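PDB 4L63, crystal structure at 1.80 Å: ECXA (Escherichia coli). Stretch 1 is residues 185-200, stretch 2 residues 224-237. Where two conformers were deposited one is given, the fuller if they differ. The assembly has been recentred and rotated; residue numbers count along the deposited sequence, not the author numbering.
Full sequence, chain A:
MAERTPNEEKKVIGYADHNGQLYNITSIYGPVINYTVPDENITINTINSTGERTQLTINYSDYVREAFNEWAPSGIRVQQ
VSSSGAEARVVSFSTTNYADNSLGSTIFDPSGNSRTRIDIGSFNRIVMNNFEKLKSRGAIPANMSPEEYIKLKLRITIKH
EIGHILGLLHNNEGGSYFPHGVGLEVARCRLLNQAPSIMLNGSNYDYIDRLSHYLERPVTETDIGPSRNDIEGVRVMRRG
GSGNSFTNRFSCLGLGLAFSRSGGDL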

# COMPACT_ATOMS: atom_id res chain seq x y z
N GLU A 185 -10.73 -3.61 -12.79
CA GLU A 185 -9.41 -3.11 -12.41
C GLU A 185 -8.52 -4.27 -11.98
O GLU A 185 -8.95 -5.13 -11.22
CB GLU A 185 -9.50 -2.08 -11.29
CG GLU A 185 -8.15 -1.41 -11.01
CD GLU A 185 -8.19 -0.38 -9.90
OE1 GLU A 185 -9.29 -0.09 -9.35
OE2 GLU A 185 -7.11 0.14 -9.56
N VAL A 186 -7.28 -4.27 -12.46
CA VAL A 186 -6.33 -5.30 -12.05
C VAL A 186 -5.04 -4.64 -11.54
O VAL A 186 -4.76 -3.48 -11.84
CB VAL A 186 -5.99 -6.25 -13.21
CG1 VAL A 186 -7.23 -7.05 -13.63
CG2 VAL A 186 -5.45 -5.47 -14.41
N ALA A 187 -4.29 -5.39 -10.74
CA ALA A 187 -2.91 -5.04 -10.41
C ALA A 187 -2.76 -3.65 -9.80
O ALA A 187 -1.75 -2.98 -10.03
CB ALA A 187 -2.03 -5.15 -11.67
N ARG A 188 -3.75 -3.21 -9.02
CA ARG A 188 -3.69 -1.87 -8.45
C ARG A 188 -2.43 -1.64 -7.63
O ARG A 188 -2.04 -2.48 -6.81
CB ARG A 188 -4.91 -1.60 -7.57
CG ARG A 188 -4.78 -0.31 -6.77
CD ARG A 188 -5.90 -0.23 -5.75
NE ARG A 188 -7.17 -0.09 -6.45
CZ ARG A 188 -8.31 0.21 -5.85
NH1 ARG A 188 -9.42 0.34 -6.57
NH2 ARG A 188 -8.34 0.40 -4.54
N CYS A 189 -1.80 -0.50 -7.84
CA CYS A 189 -0.70 -0.09 -7.00
C CYS A 189 -0.62 1.42 -6.96
O CYS A 189 -0.19 2.05 -7.93
CB CYS A 189 0.62 -0.69 -7.48
SG CYS A 189 2.00 -0.19 -6.40
N ARG A 190 -1.10 1.99 -5.86
CA ARG A 190 -1.05 3.44 -5.68
C ARG A 190 0.17 3.88 -4.90
O ARG A 190 0.54 5.06 -4.95
CB ARG A 190 -2.31 3.92 -4.96
CG ARG A 190 -3.56 3.80 -5.82
CD ARG A 190 -4.79 3.99 -4.96
NE ARG A 190 -4.91 2.90 -3.99
CZ ARG A 190 -5.98 2.69 -3.24
NH1 ARG A 190 -7.03 3.50 -3.35
NH2 ARG A 190 -6.01 1.68 -2.39
N LEU A 191 0.81 2.95 -4.19
CA LEU A 191 1.94 3.33 -3.33
C LEU A 191 3.27 3.56 -4.05
O LEU A 191 4.16 4.21 -3.51
CB LEU A 191 2.14 2.26 -2.25
CG LEU A 191 1.07 2.25 -1.15
CD1 LEU A 191 1.19 1.00 -0.28
CD2 LEU A 191 1.21 3.50 -0.28
N LEU A 192 3.41 3.05 -5.27
CA LEU A 192 4.69 3.20 -5.98
C LEU A 192 4.55 4.22 -7.11
O LEU A 192 3.73 4.04 -8.01
CB LEU A 192 5.16 1.85 -6.53
CG LEU A 192 5.56 0.80 -5.48
CD1 LEU A 192 5.85 -0.57 -6.12
CD2 LEU A 192 6.74 1.25 -4.67
N ASN A 193 5.34 5.29 -7.06
CA ASN A 193 5.28 6.29 -8.13
C ASN A 193 5.82 5.69 -9.43
O ASN A 193 6.65 4.78 -9.41
CB ASN A 193 6.05 7.56 -7.77
CG ASN A 193 5.75 8.71 -8.74
OD1 ASN A 193 4.63 8.86 -9.25
ND2 ASN A 193 6.76 9.53 -9.01
N GLN A 194 5.31 6.19 -10.55
CA GLN A 194 5.57 5.61 -11.87
C GLN A 194 4.98 6.53 -12.95
O GLN A 194 4.21 7.45 -12.65
CB GLN A 194 4.96 4.21 -11.98
CG GLN A 194 3.50 4.14 -11.54
CD GLN A 194 2.93 2.73 -11.55
OE1 GLN A 194 2.60 2.18 -12.61
NE2 GLN A 194 2.86 2.12 -10.37
N ALA A 195 5.32 6.25 -14.20
CA ALA A 195 4.78 7.02 -15.32
C ALA A 195 3.30 6.73 -15.52
O ALA A 195 2.81 5.69 -15.09
CB ALA A 195 5.57 6.69 -16.59
N PRO A 196 2.57 7.66 -16.18
CA PRO A 196 1.19 7.32 -16.56
C PRO A 196 1.12 6.07 -17.43
O PRO A 196 2.06 5.76 -18.18
CB PRO A 196 0.72 8.56 -17.34
CG PRO A 196 1.98 9.29 -17.72
CD PRO A 196 2.95 9.02 -16.60
N SER A 197 0.01 5.34 -17.33
CA SER A 197 -0.22 4.16 -18.15
C SER A 197 -0.26 4.55 -19.63
O SER A 197 -0.73 5.62 -19.98
CB SER A 197 -1.53 3.47 -17.75
OG SER A 197 -1.82 2.38 -18.61
N ILE A 198 0.24 3.67 -20.48
CA ILE A 198 0.16 3.88 -21.91
C ILE A 198 -1.23 3.46 -22.41
O ILE A 198 -1.56 3.62 -23.58
CB ILE A 198 1.28 3.10 -22.65
CG1 ILE A 198 1.46 3.64 -24.08
CG2 ILE A 198 1.04 1.60 -22.57
CD1 ILE A 198 2.76 3.21 -24.74
N MET A 199 -2.05 2.95 -21.49
CA MET A 199 -3.44 2.59 -21.82
C MET A 199 -4.43 3.65 -21.37
O MET A 199 -5.63 3.36 -21.22
CB MET A 199 -3.81 1.24 -21.19
CG MET A 199 -2.85 0.12 -21.54
SD MET A 199 -2.70 -0.08 -23.33
CE MET A 199 -4.38 -0.56 -23.79
N LEU A 200 -3.95 4.86 -21.13
CA LEU A 200 -4.83 6.01 -20.91
C LEU A 200 -5.85 6.08 -22.05
O LEU A 200 -5.51 5.82 -23.20
CB LEU A 200 -4.04 7.31 -20.84
CG LEU A 200 -3.18 7.53 -19.60
CD1 LEU A 200 -2.52 8.91 -19.67
CD2 LEU A 200 -4.00 7.37 -18.33
N ILE A 224 8.72 6.56 -23.69
CA ILE A 224 7.42 5.91 -23.79
C ILE A 224 7.50 4.41 -23.53
O ILE A 224 8.58 3.82 -23.58
CB ILE A 224 6.77 6.14 -25.18
CG1 ILE A 224 7.50 5.33 -26.25
CG2 ILE A 224 6.75 7.63 -25.52
CD1 ILE A 224 6.89 5.45 -27.63
N GLY A 225 6.35 3.81 -23.25
CA GLY A 225 6.27 2.38 -23.03
C GLY A 225 5.30 2.04 -21.91
O GLY A 225 4.79 2.93 -21.24
N PRO A 226 5.05 0.73 -21.71
CA PRO A 226 4.17 0.25 -20.64
C PRO A 226 4.68 0.71 -19.29
O PRO A 226 5.88 0.65 -19.05
CB PRO A 226 4.25 -1.27 -20.76
CG PRO A 226 4.87 -1.54 -22.10
CD PRO A 226 5.74 -0.37 -22.40
N SER A 227 3.79 1.18 -18.41
CA SER A 227 4.21 1.55 -17.06
C SER A 227 4.42 0.31 -16.20
O SER A 227 4.13 -0.80 -16.63
CB SER A 227 3.17 2.45 -16.41
OG SER A 227 1.99 1.70 -16.16
N ARG A 228 4.92 0.50 -14.98
CA ARG A 228 5.04 -0.61 -14.04
C ARG A 228 3.70 -1.32 -13.87
O ARG A 228 3.62 -2.54 -13.95
CB ARG A 228 5.54 -0.14 -12.67
CG ARG A 228 5.70 -1.31 -11.69
CD ARG A 228 5.17 -0.97 -10.31
NE ARG A 228 5.25 -2.10 -9.38
CZ ARG A 228 4.19 -2.80 -8.97
NH1 ARG A 228 2.97 -2.49 -9.41
NH2 ARG A 228 4.36 -3.81 -8.12
N ASN A 229 2.64 -0.55 -13.66
CA ASN A 229 1.33 -1.16 -13.45
C ASN A 229 0.79 -1.82 -14.72
O ASN A 229 0.11 -2.85 -14.64
CB ASN A 229 0.32 -0.14 -12.91
CG ASN A 229 0.59 0.21 -11.45
OD1 ASN A 229 1.54 -0.29 -10.86
ND2 ASN A 229 -0.24 1.06 -10.87
N ASP A 230 1.09 -1.25 -15.89
CA ASP A 230 0.71 -1.87 -17.16
C ASP A 230 1.29 -3.28 -17.25
O ASP A 230 0.61 -4.23 -17.66
CB ASP A 230 1.20 -1.05 -18.35
CG ASP A 230 0.41 0.23 -18.56
OD1 ASP A 230 -0.75 0.31 -18.10
OD2 ASP A 230 0.96 1.15 -19.20
N ILE A 231 2.56 -3.41 -16.88
CA ILE A 231 3.26 -4.69 -16.93
C ILE A 231 2.64 -5.69 -15.94
O ILE A 231 2.40 -6.84 -16.28
CB ILE A 231 4.77 -4.52 -16.61
CG1 ILE A 231 5.45 -3.67 -17.69
CG2 ILE A 231 5.45 -5.87 -16.48
CD1 ILE A 231 5.38 -4.25 -19.10
N GLU A 232 2.38 -5.23 -14.72
CA GLU A 232 1.72 -6.08 -13.73
C GLU A 232 0.31 -6.47 -14.17
O GLU A 232 -0.17 -7.57 -13.85
CB GLU A 232 1.68 -5.38 -12.37
CG GLU A 232 3.04 -5.26 -11.71
CD GLU A 232 3.77 -6.59 -11.64
OE1 GLU A 232 3.18 -7.57 -11.13
OE2 GLU A 232 4.93 -6.66 -12.11
N GLY A 233 -0.36 -5.57 -14.89
CA GLY A 233 -1.69 -5.84 -15.42
C GLY A 233 -1.66 -7.04 -16.36
O GLY A 233 -2.51 -7.93 -16.28
N VAL A 234 -0.68 -7.07 -17.26
CA VAL A 234 -0.56 -8.18 -18.20
C VAL A 234 -0.18 -9.48 -17.49
O VAL A 234 -0.65 -10.55 -17.87
CB VAL A 234 0.44 -7.85 -19.33
CG1 VAL A 234 0.65 -9.05 -20.25
CG2 VAL A 234 -0.05 -6.65 -20.13
N ARG A 235 0.66 -9.39 -16.46
CA ARG A 235 0.95 -10.57 -15.62
C ARG A 235 -0.32 -11.20 -15.06
O ARG A 235 -0.43 -12.42 -14.98
CB ARG A 235 1.88 -10.22 -14.47
CG ARG A 235 3.32 -10.06 -14.86
CD ARG A 235 4.25 -10.11 -13.65
NE ARG A 235 5.63 -10.05 -14.12
CZ ARG A 235 6.28 -11.09 -14.64
NH1 ARG A 235 5.67 -12.26 -14.73
NH2 ARG A 235 7.53 -10.95 -15.06
N VAL A 236 -1.26 -10.36 -14.65
CA VAL A 236 -2.56 -10.83 -14.22
C VAL A 236 -3.31 -11.50 -15.37
O VAL A 236 -3.86 -12.60 -15.21
CB VAL A 236 -3.41 -9.69 -13.64
CG1 VAL A 236 -4.84 -10.16 -13.39
CG2 VAL A 236 -2.78 -9.19 -12.33
N MET A 237 -3.31 -10.86 -16.54
CA MET A 237 -4.02 -11.37 -17.71
C MET A 237 -3.39 -12.66 -18.22
O MET A 237 -4.06 -13.45 -18.89
CB MET A 237 -4.05 -10.34 -18.85
CG MET A 237 -4.74 -9.01 -18.50
SD MET A 237 -6.35 -9.20 -17.70
CE MET A 237 -7.32 -9.93 -19.01
O HOH W 1 0.97 3.56 -14.49
O HOH W 2 4.21 5.28 -19.78

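Stretch 1, almost all of it loop, runs along the first turns of a helix that starts at Arg-228, and together they bury 752 Å². The two stretches run in opposite directions: Ala-187 lies nearest Gly-233, Gln-194 nearest Arg-228, and Ile-198 nearest Pro-226. The chemistry changes along the way, from apolar packing beside the later turns to polar bonds around the helix start.

Val-186 opens the apolar part. Its CG1 meets Val-236 CG1 at 3.9 Å, and its CG2 rests 3.9 Å from Gly-233 CA. Ala-187 follows with its CB 3.7 Å from Gly-233 N, an approach close to the helix backbone that suits two small residues. A CB on Gly-233 would sit about 3.8 Å from Val-186 CG2 and be crowded by the helix's own Asp-230 O. Arg-188 turns away and forms a salt bridge within its own stretch, its NH1 2.8 Å from Glu-185 OE1.

At Cys-189 the loop begins to use polar groups. Its carbonyl O accepts from Asn-229 ND2 at 3.1 Å, nearly straight at 169°, so a helix side chain satisfies a loop carbonyl. Cys-189 SG and Leu-192 CD1 lie over one face of the Arg-228 guanidinium, whose flat surface tolerates apolar cover while its NH1 donates to Asn-229 OD1 at 3.0 Å.

Gln-194 is the central reader of the helix start. Its OE1 accepts from the backbone, Asn-229 N, at 2.9 Å, while its NE2 donates to Asn-229 OD1 at 2.8 Å; one amide thus engages both the main chain and the side chain of a single residue. The same NE2 also donates to Leu-192 O at 3.2 Å, tying the amide to its own loop. A water extends the network, donating to Gln-194 OE1 and Ala-195 O and accepting from Ser-227 OG.

The last anchor is Asp-230. Ser-197 OG donates to Asp-230 OD1 at a very short 2.4 Å, and Ile-198 N donates to Asp-230 OD2 at 2.9 Å, so the carboxylate grips a side chain and a backbone amide of the turn that starts at Ser-197. Within stretch 2, Asp-230 OD2 also accepts from Ser-227 N at 2.9 Å, and Ser-227 OG returns the favour by capping Asp-230 N at 3.1 Å. The rule is economical: the capping box that starts the helix also holds the loop. Ile-198 also packs its side chain here, its CG2 3.9 Å from Pro-226 CA.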